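Local structure of ancillary protein 1 (Streptococcus pyogenes, 2XI9) at residues K214-R225 and Y286-T296. The protein serves as a pilus-presented adhesin, also named a collagen-binding protein, whose internal thioester bond is required for efficient interaction with host cells. Numbering follows the deposited sequence.
Sequences KHIKKVIEKGYR and YAQDSNPPQLT
K218 of helix 209-222, which belongs to the thioester domain, sends its ammonium group into the turn that ends helix 274-288, where D289 forms an Asx turn. K218 NZ donates to the carbonyl oxygens of Y286 and A287, both at 3.0 Å, and to N291 O at 2.7 Å, while D289 OD1 supplies a salt bridge at 2.6 Å. A long, flexible chain ending in three N-H donors suits a pocket lined by four oxygens; the three protons are shared among them, and A287 O is met from above its carbonyl plane (54° out of it), not on a lone pair. The positive charge is probably favoured by the carbonyl oxygens at the helix's C-terminal end and by the D289 carboxylate. A turn about the CG-CD bond (chi3 80°) lays K218 CE over one face of the Y286 ring as a CH-pi contact, 4.0 Å from its centroid; NZ lies above the same ring in a cation-pi interaction.

At the hydroxyl end of the ring the E221 carboxylate stands nearly perpendicular to it (planes 80° apart), OE2 2.6 Å from Y286 OH in a weak bond. E221 OE1 accepts Q294 N at 2.9 Å, nearly straight, tying down the loop after the helix. P293, which has no N-H to satisfy, lays its ring against K214, K217 and K218. L295 sets CD1 on K217 CB and CD2 over one face of the R225 guanidinium, whose NH2 is tied to T314 O. K217, extended beyond CG, runs past L295 to give NZ to T296 O. Alanine's small size suits A287, whose CA lies 4.8 Å from H215 CA; V219 CG2 is its apolar neighbour, and V219 also packs on helix 238-253, while H215 stacks on F252 and bonds D206.

In the Asx turn, N291 N donates to D289 OD1 at 2.9 Å, from the face of the carboxylate opposite to K218 NZ.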
# COMPACT_ATOMS: atom_id res chain seq x y z
N LYS A 214 -10.85 -6.73 -1.16
CA LYS A 214 -11.05 -8.14 -1.14
C LYS A 214 -10.26 -8.78 -2.25
O LYS A 214 -9.63 -9.81 -2.03
CB LYS A 214 -12.55 -8.50 -1.21
CG LYS A 214 -13.30 -8.10 0.10
CD LYS A 214 -14.72 -8.69 0.24
CE LYS A 214 -15.80 -7.75 -0.27
NZ LYS A 214 -17.17 -8.32 -0.07
N HIS A 215 -10.31 -8.21 -3.47
CA HIS A 215 -9.57 -8.76 -4.62
C HIS A 215 -8.05 -8.87 -4.36
O HIS A 215 -7.41 -9.92 -4.63
CB HIS A 215 -9.84 -7.93 -5.90
CG HIS A 215 -11.24 -8.06 -6.41
ND1 HIS A 215 -11.85 -7.15 -7.25
CD2 HIS A 215 -12.16 -9.03 -6.17
CE1 HIS A 215 -13.08 -7.55 -7.52
NE2 HIS A 215 -13.29 -8.70 -6.89
N ILE A 216 -7.50 -7.79 -3.82
CA ILE A 216 -6.10 -7.74 -3.51
C ILE A 216 -5.69 -8.79 -2.46
O ILE A 216 -4.68 -9.51 -2.67
CB ILE A 216 -5.66 -6.28 -3.10
CG1 ILE A 216 -5.83 -5.29 -4.26
CG2 ILE A 216 -4.31 -6.29 -2.44
CD1 ILE A 216 -5.07 -5.56 -5.47
N LYS A 217 -6.46 -8.91 -1.38
CA LYS A 217 -6.15 -9.85 -0.33
C LYS A 217 -6.22 -11.27 -0.88
O LYS A 217 -5.45 -12.09 -0.45
CB LYS A 217 -7.13 -9.76 0.82
CG LYS A 217 -6.97 -8.56 1.67
CD LYS A 217 -8.05 -8.59 2.73
CE LYS A 217 -7.91 -7.46 3.72
NZ LYS A 217 -9.07 -7.40 4.70
N LYS A 218 -7.12 -11.53 -1.86
CA LYS A 218 -7.27 -12.89 -2.37
C LYS A 218 -6.17 -13.32 -3.35
O LYS A 218 -5.79 -14.50 -3.38
CB LYS A 218 -8.66 -13.12 -2.96
CG LYS A 218 -9.76 -13.19 -1.84
CD LYS A 218 -11.16 -13.05 -2.34
CE LYS A 218 -11.67 -14.35 -2.91
NZ LYS A 218 -13.01 -14.24 -3.64
N VAL A 219 -5.68 -12.39 -4.16
CA VAL A 219 -4.51 -12.62 -4.99
C VAL A 219 -3.31 -12.98 -4.09
O VAL A 219 -2.65 -14.00 -4.33
CB VAL A 219 -4.18 -11.38 -5.88
CG1 VAL A 219 -2.82 -11.51 -6.59
CG2 VAL A 219 -5.28 -11.15 -6.96
N ILE A 220 -3.06 -12.16 -3.08
CA ILE A 220 -1.94 -12.42 -2.16
C ILE A 220 -2.06 -13.81 -1.49
O ILE A 220 -1.10 -14.56 -1.46
CB ILE A 220 -1.79 -11.35 -1.11
CG1 ILE A 220 -1.47 -10.00 -1.72
CG2 ILE A 220 -0.68 -11.78 -0.08
CD1 ILE A 220 -0.18 -9.92 -2.50
N GLU A 221 -3.26 -14.15 -1.02
CA GLU A 221 -3.57 -15.39 -0.34
C GLU A 221 -3.22 -16.61 -1.16
O GLU A 221 -2.74 -17.62 -0.60
CB GLU A 221 -5.10 -15.41 -0.00
CG GLU A 221 -5.62 -16.69 0.46
CD GLU A 221 -7.13 -16.86 0.33
OE1 GLU A 221 -7.89 -15.86 0.48
OE2 GLU A 221 -7.53 -18.04 0.12
N LYS A 222 -3.55 -16.60 -2.44
CA LYS A 222 -3.34 -17.81 -3.27
C LYS A 222 -2.05 -17.72 -4.02
O LYS A 222 -1.61 -18.69 -4.61
CB LYS A 222 -4.50 -18.07 -4.26
CG LYS A 222 -5.65 -18.83 -3.73
CD LYS A 222 -5.31 -20.23 -3.31
CE LYS A 222 -6.52 -21.16 -3.36
NZ LYS A 222 -6.02 -22.59 -3.32
N GLY A 223 -1.42 -16.56 -3.99
CA GLY A 223 -0.18 -16.32 -4.66
C GLY A 223 1.11 -16.61 -3.91
O GLY A 223 1.14 -17.35 -2.91
N TYR A 224 2.19 -16.04 -4.42
CA TYR A 224 3.50 -16.30 -3.83
C TYR A 224 3.71 -15.39 -2.63
O TYR A 224 3.75 -14.16 -2.76
CB TYR A 224 4.59 -16.08 -4.84
CG TYR A 224 5.95 -16.40 -4.38
CD1 TYR A 224 6.39 -17.73 -4.31
CD2 TYR A 224 6.82 -15.41 -4.01
CE1 TYR A 224 7.65 -18.03 -3.90
CE2 TYR A 224 8.09 -15.71 -3.58
CZ TYR A 224 8.50 -17.01 -3.52
OH TYR A 224 9.78 -17.32 -3.14
N ARG A 225 3.90 -16.00 -1.48
CA ARG A 225 4.02 -15.25 -0.25
C ARG A 225 5.33 -15.40 0.45
O ARG A 225 5.74 -14.47 1.14
CB ARG A 225 2.92 -15.64 0.71
CG ARG A 225 1.58 -15.15 0.25
CD ARG A 225 0.52 -15.53 1.27
NE ARG A 225 0.61 -14.67 2.46
CZ ARG A 225 -0.12 -14.81 3.56
NH1 ARG A 225 -0.98 -15.83 3.70
NH2 ARG A 225 0.08 -13.97 4.56
N TYR A 286 -10.13 -16.55 -8.88
CA TYR A 286 -10.37 -16.81 -7.48
C TYR A 286 -10.71 -15.50 -6.79
O TYR A 286 -11.75 -15.37 -6.14
CB TYR A 286 -9.14 -17.49 -6.81
CG TYR A 286 -9.28 -17.50 -5.31
CD1 TYR A 286 -10.27 -18.23 -4.68
CD2 TYR A 286 -8.45 -16.73 -4.52
CE1 TYR A 286 -10.42 -18.21 -3.28
CE2 TYR A 286 -8.60 -16.70 -3.12
CZ TYR A 286 -9.56 -17.44 -2.52
OH TYR A 286 -9.69 -17.39 -1.13
N ALA A 287 -9.85 -14.51 -6.94
CA ALA A 287 -10.07 -13.22 -6.31
C ALA A 287 -11.44 -12.63 -6.62
O ALA A 287 -12.18 -12.17 -5.72
CB ALA A 287 -8.91 -12.25 -6.72
N GLN A 288 -11.81 -12.70 -7.90
CA GLN A 288 -13.13 -12.23 -8.32
C GLN A 288 -14.33 -13.03 -7.82
O GLN A 288 -15.48 -12.55 -7.91
CB GLN A 288 -13.17 -12.17 -9.85
CG GLN A 288 -12.31 -11.09 -10.40
CD GLN A 288 -12.26 -11.09 -11.94
OE1 GLN A 288 -12.34 -12.15 -12.61
NE2 GLN A 288 -12.17 -9.91 -12.51
N ASP A 289 -14.12 -14.26 -7.34
CA ASP A 289 -15.27 -15.06 -6.93
C ASP A 289 -15.86 -14.50 -5.62
O ASP A 289 -15.25 -13.66 -4.98
CB ASP A 289 -14.93 -16.55 -6.90
CG ASP A 289 -14.37 -17.05 -5.57
OD1 ASP A 289 -14.34 -16.32 -4.53
OD2 ASP A 289 -14.05 -18.27 -5.59
N SER A 290 -17.04 -14.96 -5.25
CA SER A 290 -17.82 -14.32 -4.16
C SER A 290 -17.30 -14.58 -2.72
O SER A 290 -17.72 -13.89 -1.78
CB SER A 290 -19.25 -14.75 -4.23
OG SER A 290 -19.78 -14.41 -5.49
N ASN A 291 -16.38 -15.52 -2.58
CA ASN A 291 -15.94 -15.93 -1.26
C ASN A 291 -15.06 -14.86 -0.62
O ASN A 291 -14.34 -14.14 -1.31
CB ASN A 291 -15.25 -17.30 -1.31
CG ASN A 291 -16.20 -18.37 -1.76
OD1 ASN A 291 -17.31 -18.48 -1.22
ND2 ASN A 291 -15.82 -19.13 -2.79
N PRO A 292 -15.16 -14.74 0.72
CA PRO A 292 -14.40 -13.77 1.43
C PRO A 292 -12.93 -14.14 1.47
O PRO A 292 -12.62 -15.32 1.40
CB PRO A 292 -15.03 -13.78 2.85
CG PRO A 292 -15.67 -15.06 3.02
CD PRO A 292 -16.12 -15.43 1.59
N PRO A 293 -12.05 -13.16 1.63
CA PRO A 293 -10.65 -13.43 1.76
C PRO A 293 -10.42 -14.34 2.96
O PRO A 293 -11.12 -14.21 3.97
CB PRO A 293 -10.04 -12.04 1.99
CG PRO A 293 -11.02 -11.11 1.39
CD PRO A 293 -12.33 -11.71 1.65
N GLN A 294 -9.46 -15.24 2.85
CA GLN A 294 -9.12 -16.10 3.97
C GLN A 294 -8.14 -15.43 4.95
O GLN A 294 -8.08 -15.79 6.12
CB GLN A 294 -8.56 -17.42 3.46
CG GLN A 294 -9.58 -18.29 2.74
CD GLN A 294 -10.77 -18.59 3.61
OE1 GLN A 294 -11.91 -18.26 3.27
NE2 GLN A 294 -10.52 -19.19 4.75
N LEU A 295 -7.46 -14.41 4.54
CA LEU A 295 -6.55 -13.77 5.47
C LEU A 295 -7.20 -12.50 6.00
O LEU A 295 -8.29 -12.14 5.58
CB LEU A 295 -5.19 -13.56 4.87
CG LEU A 295 -5.10 -12.87 3.55
CD1 LEU A 295 -5.46 -11.41 3.79
CD2 LEU A 295 -3.67 -13.05 2.86
N THR A 296 -6.57 -11.86 6.95
CA THR A 296 -7.23 -10.81 7.68
C THR A 296 -6.68 -9.46 7.26
O THR A 296 -7.37 -8.70 6.61
CB THR A 296 -7.08 -11.10 9.22
OG1 THR A 296 -7.65 -12.38 9.50
CG2 THR A 296 -7.80 -10.04 10.08
O HOH W 1 -10.01 -10.07 5.56
O HOH W 2 -7.39 -13.45 1.28